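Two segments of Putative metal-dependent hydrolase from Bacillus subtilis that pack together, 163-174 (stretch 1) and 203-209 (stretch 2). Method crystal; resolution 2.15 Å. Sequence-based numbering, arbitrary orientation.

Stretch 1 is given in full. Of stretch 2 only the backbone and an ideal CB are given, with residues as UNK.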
# COMPACT_ATOMS: atom_id res chain seq x y z
N SER A 163 0.68 -0.50 24.21
CA SER A 163 0.62 0.40 25.36
C SER A 163 1.72 -0.04 26.34
O SER A 163 2.35 -1.10 26.18
CB SER A 163 -0.75 0.37 26.05
OG SER A 163 -1.06 -0.91 26.56
N TYR A 164 1.93 0.78 27.36
CA TYR A 164 3.13 0.65 28.19
C TYR A 164 3.10 -0.66 29.01
O TYR A 164 2.05 -1.06 29.48
CB TYR A 164 3.31 1.88 29.13
CG TYR A 164 4.44 1.63 30.11
CD1 TYR A 164 5.77 1.81 29.72
CD2 TYR A 164 4.19 1.10 31.35
CE1 TYR A 164 6.81 1.52 30.59
CE2 TYR A 164 5.22 0.80 32.22
CZ TYR A 164 6.52 1.00 31.83
OH TYR A 164 7.53 0.69 32.71
N GLN A 165 4.25 -1.33 29.15
CA GLN A 165 4.40 -2.40 30.16
C GLN A 165 5.83 -2.47 30.66
O GLN A 165 6.79 -2.22 29.90
CB GLN A 165 3.96 -3.77 29.60
CG GLN A 165 4.63 -4.15 28.27
CD GLN A 165 4.22 -5.51 27.74
OE1 GLN A 165 3.45 -6.20 28.36
NE2 GLN A 165 4.73 -5.88 26.57
N ASP A 166 5.98 -2.82 31.94
CA ASP A 166 7.28 -2.93 32.58
C ASP A 166 8.15 -3.96 31.89
O ASP A 166 9.36 -3.82 31.82
CB ASP A 166 7.14 -3.32 34.06
CG ASP A 166 6.68 -2.16 34.95
OD1 ASP A 166 6.74 -0.98 34.54
OD2 ASP A 166 6.28 -2.44 36.09
N SER A 167 7.54 -5.01 31.37
CA SER A 167 8.31 -6.06 30.72
C SER A 167 9.17 -5.55 29.52
O SER A 167 10.14 -6.20 29.12
CB SER A 167 7.36 -7.14 30.26
OG SER A 167 6.38 -6.54 29.41
N PHE A 168 8.84 -4.40 28.95
CA PHE A 168 9.69 -3.86 27.89
C PHE A 168 11.12 -3.54 28.39
O PHE A 168 12.05 -3.46 27.58
CB PHE A 168 9.10 -2.58 27.31
CG PHE A 168 8.11 -2.79 26.18
CD1 PHE A 168 8.49 -3.42 25.02
CD2 PHE A 168 6.82 -2.27 26.27
CE1 PHE A 168 7.59 -3.56 23.95
CE2 PHE A 168 5.92 -2.40 25.23
CZ PHE A 168 6.30 -3.04 24.06
N ILE A 169 11.30 -3.37 29.71
CA ILE A 169 12.57 -2.87 30.23
C ILE A 169 13.63 -3.95 30.19
O ILE A 169 14.68 -3.73 29.58
CB ILE A 169 12.42 -2.19 31.61
CG1 ILE A 169 11.73 -0.84 31.43
CG2 ILE A 169 13.77 -2.00 32.32
CD1 ILE A 169 11.20 -0.23 32.73
N PRO A 170 13.38 -5.12 30.83
CA PRO A 170 14.32 -6.24 30.66
C PRO A 170 14.48 -6.69 29.22
O PRO A 170 15.58 -6.99 28.79
CB PRO A 170 13.68 -7.37 31.48
CG PRO A 170 12.71 -6.72 32.40
CD PRO A 170 12.35 -5.39 31.86
N PHE A 171 13.39 -6.74 28.47
CA PHE A 171 13.48 -7.09 27.06
C PHE A 171 14.45 -6.23 26.25
O PHE A 171 15.19 -6.74 25.42
CB PHE A 171 12.10 -7.01 26.41
CG PHE A 171 12.05 -7.53 24.99
CD1 PHE A 171 12.29 -8.89 24.73
CD2 PHE A 171 11.74 -6.69 23.93
CE1 PHE A 171 12.22 -9.39 23.41
CE2 PHE A 171 11.66 -7.16 22.63
CZ PHE A 171 11.89 -8.51 22.36
N SER A 172 14.43 -4.92 26.50
CA SER A 172 15.22 -3.96 25.73
C SER A 172 16.59 -3.68 26.35
O SER A 172 17.31 -2.81 25.87
CB SER A 172 14.48 -2.62 25.61
OG SER A 172 13.15 -2.78 25.14
N GLU A 173 16.95 -4.42 27.41
CA GLU A 173 18.16 -4.14 28.17
C GLU A 173 19.44 -4.00 27.33
O GLU A 173 19.84 -4.90 26.59
CB GLU A 173 18.40 -5.19 29.29
CG GLU A 173 19.50 -4.73 30.23
CD GLU A 173 19.58 -5.53 31.54
OE1 GLU A 173 19.14 -6.70 31.57
OE2 GLU A 173 20.10 -4.97 32.52
N ASN A 174 20.06 -2.84 27.47
CA ASN A 174 21.29 -2.52 26.77
C ASN A 174 21.19 -2.48 25.25
O ASN A 174 22.21 -2.53 24.59
CB ASN A 174 22.43 -3.43 27.24
CG ASN A 174 22.65 -3.35 28.74
OD1 ASN A 174 22.94 -4.36 29.38
ND2 ASN A 174 22.52 -2.15 29.31
N UNK A 203 10.74 6.43 29.10
CA UNK A 203 10.93 5.65 30.29
C UNK A 203 11.60 4.34 29.95
O UNK A 203 12.51 3.91 30.65
CB UNK A 203 9.60 5.41 31.00
N UNK A 204 11.17 3.72 28.85
CA UNK A 204 11.76 2.45 28.42
C UNK A 204 13.23 2.62 28.09
O UNK A 204 14.07 1.88 28.60
CB UNK A 204 11.01 1.89 27.21
N UNK A 205 13.55 3.62 27.27
CA UNK A 205 14.93 3.89 26.89
C UNK A 205 15.76 4.14 28.17
O UNK A 205 16.88 3.66 28.31
CB UNK A 205 15.01 5.09 25.94
N UNK A 206 15.18 4.88 29.11
CA UNK A 206 15.90 5.26 30.33
C UNK A 206 16.21 4.04 31.17
O UNK A 206 17.37 3.75 31.43
CB UNK A 206 15.09 6.27 31.15
N UNK A 207 15.18 3.31 31.56
CA UNK A 207 15.36 2.21 32.51
C UNK A 207 16.08 1.02 31.88
O UNK A 207 16.73 0.26 32.58
CB UNK A 207 14.00 1.76 33.06
N UNK A 208 15.99 0.89 30.55
CA UNK A 208 16.71 -0.19 29.84
C UNK A 208 18.18 0.18 29.60
O UNK A 208 18.97 -0.67 29.20
CB UNK A 208 16.03 -0.49 28.50
N UNK A 209 18.54 1.44 29.80
CA UNK A 209 19.86 1.93 29.34
C UNK A 209 20.04 1.81 27.82
O UNK A 209 21.05 1.33 27.37
CB UNK A 209 20.98 1.15 30.04

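Position 203 lies in a helix, and its CA-to-CB bond points toward stretch 1, with the ideal CB 4.8 Å from Tyr164 CE1. Beyond that ring lie a hydroxyl and a carboxylate, already joined by the bond from Tyr164 OH to Asp166 OD1 (2.6 Å). A long side chain could run past the ring, and a positive charge at its end would suit the acid; lysine or arginine would suit; glutamine could offer polarity but no charge. The residue is Arg203, extended through chi1 to chi3 (all t). One face of its guanidinium lies beneath both groups, so Asp166 OD1, 4.1 Å from Arg203 NH2, offers charge attraction without a hydrogen bond.

At 204 the bond points sideways, but the ideal CB is 4.9 Å from Phe168 CB and 5.1 Å from Ile169 CG1. That spacing leaves room for more carbon among apolar neighbours, so isoleucine, leucine, valine or methionine would fit. Ile204 fills the space: its CD1 comes 3.8 Å from Phe168 CB, its CG1 meets the edge of the Tyr164 ring at CE1 (4.1 Å), and its CG2 lies 4.0 Å from Ser172 OG.

Positions 205 and 206 point away and find nothing of stretch 1 near their ideal CB atoms. This contact therefore sets little preference beyond tolerance for a helix; the residues are Ala205 and Lys206.

Position 207 returns toward stretch 1, its ideal CB a tight 3.5 Å from Ile169 CD1. The rest of the side chain must steer around that methyl; a flexible chain such as glutamate, glutamine or lysine could do so, and an acid one turn after 203 could also pair with a base there. Glu207 does this: its OE2 accepts from Arg203 NE at 2.9 Å in a salt bridge, while its OE1 rests 3.4 Å from Ile169 CD1.

At 208 the bond points toward stretch 1, where backbone lies close, the ideal CB 3.7 Å from both Ile169 O and Ser172 O and 4.2 Å from Glu173 N. So close an approach favours a very small side chain such as alanine, or none, as in glycine. Ala208 packs its methyl there, CB to CB 3.9 Å from Ser172. The backbones are also close here, and Asn174 N donates to Ala208 O at 3.0 Å and a nearly straight 175°.

Position 209 has phi 60° and psi 46°, leaving the helix in a Schellman motif. Positive phi favours glycine, with asparagine a common second choice; an ideal CB would sit 3.7 Å from Asn174 ND2, a contact rather than a clash, so the positive phi is the stronger argument for glycine. Gly209 closes the helix, its O 3.9 Å from Asn174 CA.

Stretch 2, residues 203-209: RIAKEAG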
# COMPACT_ATOMS: atom_id res chain seq x y z
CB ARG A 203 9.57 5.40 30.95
CG ARG A 203 9.68 4.46 32.14
CD ARG A 203 8.40 4.43 32.96
NE ARG A 203 8.64 3.71 34.22
CZ ARG A 203 7.70 3.16 34.99
NH1 ARG A 203 6.43 3.20 34.64
NH2 ARG A 203 8.06 2.55 36.12
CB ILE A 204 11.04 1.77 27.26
CG1 ILE A 204 9.60 1.38 27.64
CG2 ILE A 204 11.78 0.53 26.89
CD1 ILE A 204 8.63 1.12 26.42
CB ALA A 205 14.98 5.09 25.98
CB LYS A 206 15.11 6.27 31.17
CG LYS A 206 15.72 6.48 32.56
CD LYS A 206 14.99 7.55 33.34
CE LYS A 206 15.71 7.85 34.64
NZ LYS A 206 14.73 8.39 35.60
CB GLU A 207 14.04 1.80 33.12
CG GLU A 207 13.48 2.92 33.95
CD GLU A 207 12.37 2.49 34.85
OE1 GLU A 207 12.49 1.40 35.46
OE2 GLU A 207 11.38 3.25 34.99
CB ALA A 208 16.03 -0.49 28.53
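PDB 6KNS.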